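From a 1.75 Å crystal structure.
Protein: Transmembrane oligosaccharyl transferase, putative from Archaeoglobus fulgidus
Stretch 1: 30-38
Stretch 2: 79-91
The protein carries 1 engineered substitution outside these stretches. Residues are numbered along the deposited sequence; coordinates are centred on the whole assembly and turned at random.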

# COMPACT_ATOMS: atom_id res chain seq x y z
N LYS A 30 11.46 8.81 -14.55
CA LYS A 30 11.29 7.94 -13.41
C LYS A 30 10.11 8.34 -12.53
O LYS A 30 9.90 9.52 -12.27
CB LYS A 30 12.58 7.94 -12.58
CG LYS A 30 12.68 6.79 -11.60
CD LYS A 30 14.07 6.71 -10.98
CE LYS A 30 14.23 5.43 -10.17
NZ LYS A 30 15.61 5.29 -9.61
N PRO A 31 9.32 7.36 -12.07
CA PRO A 31 8.15 7.61 -11.21
C PRO A 31 8.51 8.35 -9.92
O PRO A 31 9.66 8.29 -9.48
CB PRO A 31 7.64 6.20 -10.92
CG PRO A 31 8.03 5.44 -12.15
CD PRO A 31 9.44 5.93 -12.38
N GLU A 32 7.54 9.04 -9.33
CA GLU A 32 7.79 9.74 -8.07
C GLU A 32 8.33 8.70 -7.11
O GLU A 32 9.28 8.96 -6.36
CB GLU A 32 6.51 10.37 -7.54
CG GLU A 32 5.97 11.49 -8.41
CD GLU A 32 4.97 12.36 -7.68
OE1 GLU A 32 5.33 12.90 -6.61
OE2 GLU A 32 3.83 12.52 -8.17
N TYR A 33 7.72 7.52 -7.11
CA TYR A 33 8.18 6.40 -6.31
C TYR A 33 7.55 5.12 -6.86
O TYR A 33 6.50 5.16 -7.49
CB TYR A 33 7.94 6.58 -4.80
CG TYR A 33 6.52 6.77 -4.33
CD1 TYR A 33 5.96 8.05 -4.27
CD2 TYR A 33 5.77 5.69 -3.87
CE1 TYR A 33 4.67 8.24 -3.75
CE2 TYR A 33 4.49 5.88 -3.35
CZ TYR A 33 3.95 7.15 -3.29
OH TYR A 33 2.69 7.33 -2.78
N SER A 34 8.22 4.00 -6.62
CA SER A 34 7.79 2.71 -7.15
C SER A 34 6.89 1.82 -6.30
O SER A 34 6.11 1.05 -6.84
CB SER A 34 9.02 1.89 -7.54
OG SER A 34 9.79 2.57 -8.51
N VAL A 35 7.02 1.93 -4.99
CA VAL A 35 6.25 1.07 -4.10
C VAL A 35 5.31 1.83 -3.18
O VAL A 35 5.72 2.77 -2.51
CB VAL A 35 7.19 0.21 -3.24
CG1 VAL A 35 6.38 -0.71 -2.32
CG2 VAL A 35 8.13 -0.60 -4.13
N MSE A 36 4.05 1.42 -3.18
CA MSE A 36 3.07 2.03 -2.29
C MSE A 36 2.71 1.04 -1.20
O MSE A 36 2.19 -0.04 -1.47
CB MSE A 36 1.80 2.41 -3.03
CG MSE A 36 0.74 2.91 -2.08
SE MSE A 36 -0.82 3.42 -3.01
CE MSE A 36 -0.23 5.12 -3.63
N SER A 37 3.00 1.41 0.04
CA SER A 37 2.72 0.55 1.18
C SER A 37 2.46 1.42 2.40
O SER A 37 2.69 2.63 2.36
CB SER A 37 3.91 -0.38 1.43
OG SER A 37 3.60 -1.39 2.37
N TRP A 38 1.99 0.79 3.48
CA TRP A 38 1.72 1.51 4.72
C TRP A 38 2.97 1.38 5.57
O TRP A 38 3.24 0.32 6.14
CB TRP A 38 0.52 0.91 5.45
CG TRP A 38 0.11 1.72 6.64
CD1 TRP A 38 0.13 1.32 7.95
CD2 TRP A 38 -0.38 3.06 6.63
NE1 TRP A 38 -0.32 2.33 8.76
CE2 TRP A 38 -0.64 3.41 7.98
CE3 TRP A 38 -0.63 4.00 5.63
CZ2 TRP A 38 -1.13 4.67 8.34
CZ3 TRP A 38 -1.12 5.25 5.99
CH2 TRP A 38 -1.37 5.57 7.33
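Stretch 2 (79-91) KIAKKRGVRYVVT

Stretch 2 begins in a helix that started earlier in the chain, turns at Gly85, and continues as a strand, 88-91, parallel to Val35 and Met36 of stretch 1. Between them the stretches bury 719 Å², both sides summed. Lys79 and Lys82 stay out of reach, whereas Ile80 meets the selenomethionine Met36, with CG2 of Ile80 3.8 Å from CE of Met36. The exposed Lys83 contributes its carbonyl: water 1 donates to Lys83 O (3.1 Å) and accepts from Glu32 N (3.1 Å). Arg84, m at both chi1 and chi2, makes a salt bridge, NH1 of Arg84 to OE2 of Glu32, 3.0 Å. Its CB lies over one face of the Tyr33 ring, 4.2 Å from the centroid, and its carbonyl O accepts a weak hydrogen bond from Tyr33 N (3.4 Å). Gly85 leaves the helix with positive phi (72°) in a Schellman motif, Gly85 N bonding to Lys82 O (3.1 Å) and Val86 N to Ala81 O (3.2 Å). Pro31 packs here so tightly that an ideal CB on Gly85 would fall 2.6 Å from Pro31 CB, a clash. Val86 touches two side chains, its CG2 3.6 Å from Tyr33 CE2 and its CG1 4.0 Å from Met36 CB. Ser34 O then accepts from two successive amides, Arg87 N at 2.9 Å and Tyr88 N at 3.0 Å, tying down the start of the strand. The parallel ladder follows: Tyr88 pairs with Val35 (CA to CA, 4.9 Å) and its O accepts from Met36 N (2.8 Å); Val89 pairs with Met36 (CA to CA, 4.8 Å), their side chains on the sheet face opposite Val35 and Tyr88. Val90 N closes the ladder on Met36 O (3.0 Å), while Val90 CG2 lies 4.0 Å from Val35 CG1. Water 2 links Val90 O (2.8 Å) to Trp38 N (2.9 Å).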

# COMPACT_ATOMS: atom_id res chain seq x y z
N LYS A 79 -6.10 6.30 -9.89
CA LYS A 79 -5.71 7.68 -10.17
C LYS A 79 -4.51 8.06 -9.31
O LYS A 79 -3.56 8.68 -9.79
CB LYS A 79 -6.88 8.62 -9.87
CG LYS A 79 -6.54 10.10 -9.96
CD LYS A 79 -7.75 10.99 -9.69
CE LYS A 79 -8.83 10.77 -10.74
NZ LYS A 79 -10.00 11.68 -10.53
N ILE A 80 -4.54 7.67 -8.04
CA ILE A 80 -3.44 7.97 -7.13
C ILE A 80 -2.18 7.22 -7.55
O ILE A 80 -1.10 7.81 -7.66
CB ILE A 80 -3.82 7.57 -5.68
CG1 ILE A 80 -5.04 8.37 -5.24
CG2 ILE A 80 -2.64 7.83 -4.74
CD1 ILE A 80 -5.62 7.93 -3.91
N ALA A 81 -2.32 5.93 -7.82
CA ALA A 81 -1.19 5.12 -8.24
C ALA A 81 -0.57 5.63 -9.54
O ALA A 81 0.65 5.67 -9.68
CB ALA A 81 -1.63 3.66 -8.39
N LYS A 82 -1.41 6.02 -10.49
CA LYS A 82 -0.91 6.52 -11.77
C LYS A 82 -0.14 7.82 -11.58
O LYS A 82 0.93 8.01 -12.15
CB LYS A 82 -2.07 6.76 -12.75
CG LYS A 82 -2.83 5.51 -13.16
CD LYS A 82 -1.94 4.50 -13.87
CE LYS A 82 -2.75 3.32 -14.38
NZ LYS A 82 -1.90 2.24 -14.96
N LYS A 83 -0.69 8.70 -10.75
CA LYS A 83 -0.06 9.98 -10.47
C LYS A 83 1.37 9.82 -9.97
O LYS A 83 2.28 10.53 -10.41
CB LYS A 83 -0.88 10.76 -9.44
CG LYS A 83 -0.32 12.13 -9.09
CD LYS A 83 -1.17 12.82 -8.03
CE LYS A 83 -2.61 12.97 -8.50
NZ LYS A 83 -3.47 13.66 -7.50
N ARG A 84 1.58 8.88 -9.05
CA ARG A 84 2.91 8.67 -8.49
C ARG A 84 3.78 7.72 -9.31
O ARG A 84 4.97 7.59 -9.03
CB ARG A 84 2.80 8.13 -7.06
CG ARG A 84 1.97 8.98 -6.12
CD ARG A 84 2.50 10.40 -5.99
NE ARG A 84 1.70 11.14 -5.02
CZ ARG A 84 1.73 12.45 -4.85
NH1 ARG A 84 2.53 13.20 -5.60
NH2 ARG A 84 0.94 13.02 -3.94
N GLY A 85 3.19 7.06 -10.31
CA GLY A 85 3.94 6.14 -11.14
C GLY A 85 4.32 4.85 -10.44
O GLY A 85 5.26 4.15 -10.84
N VAL A 86 3.58 4.52 -9.39
CA VAL A 86 3.80 3.31 -8.61
C VAL A 86 3.66 2.05 -9.46
O VAL A 86 2.75 1.94 -10.27
CB VAL A 86 2.80 3.24 -7.43
CG1 VAL A 86 2.72 1.82 -6.89
CG2 VAL A 86 3.24 4.20 -6.33
N ARG A 87 4.58 1.10 -9.26
CA ARG A 87 4.53 -0.17 -9.98
C ARG A 87 3.96 -1.25 -9.08
O ARG A 87 3.23 -2.13 -9.53
CB ARG A 87 5.93 -0.60 -10.42
CG ARG A 87 5.94 -1.97 -11.07
CD ARG A 87 7.32 -2.35 -11.58
NE ARG A 87 7.30 -3.66 -12.22
CZ ARG A 87 8.38 -4.27 -12.71
NH1 ARG A 87 8.27 -5.46 -13.27
NH2 ARG A 87 9.57 -3.68 -12.62
N TYR A 88 4.28 -1.16 -7.79
CA TYR A 88 3.81 -2.14 -6.82
C TYR A 88 3.03 -1.56 -5.66
O TYR A 88 3.35 -0.48 -5.14
CB TYR A 88 4.99 -2.93 -6.24
CG TYR A 88 5.77 -3.74 -7.25
CD1 TYR A 88 5.15 -4.76 -7.97
CD2 TYR A 88 7.12 -3.49 -7.47
CE1 TYR A 88 5.87 -5.52 -8.89
CE2 TYR A 88 7.85 -4.25 -8.40
CZ TYR A 88 7.21 -5.26 -9.10
OH TYR A 88 7.91 -6.02 -10.01
N VAL A 89 2.00 -2.29 -5.26
CA VAL A 89 1.18 -1.94 -4.11
C VAL A 89 1.29 -3.16 -3.21
O VAL A 89 1.12 -4.29 -3.67
CB VAL A 89 -0.30 -1.72 -4.50
CG1 VAL A 89 -1.13 -1.52 -3.24
CG2 VAL A 89 -0.43 -0.49 -5.39
N VAL A 90 1.57 -2.95 -1.93
CA VAL A 90 1.74 -4.08 -1.02
C VAL A 90 0.76 -4.04 0.15
O VAL A 90 0.57 -3.00 0.77
CB VAL A 90 3.18 -4.09 -0.45
CG1 VAL A 90 3.42 -5.38 0.34
CG2 VAL A 90 4.18 -3.96 -1.58
N THR A 91 0.16 -5.19 0.44
CA THR A 91 -0.79 -5.31 1.54
C THR A 91 -0.32 -6.41 2.50
O THR A 91 0.64 -7.12 2.21
CB THR A 91 -2.22 -5.65 1.04
OG1 THR A 91 -2.23 -6.95 0.43
CG2 THR A 91 -2.69 -4.61 0.02
O HOH W 1 5.14 9.74 -11.23
O HOH W 2 1.21 -1.96 3.27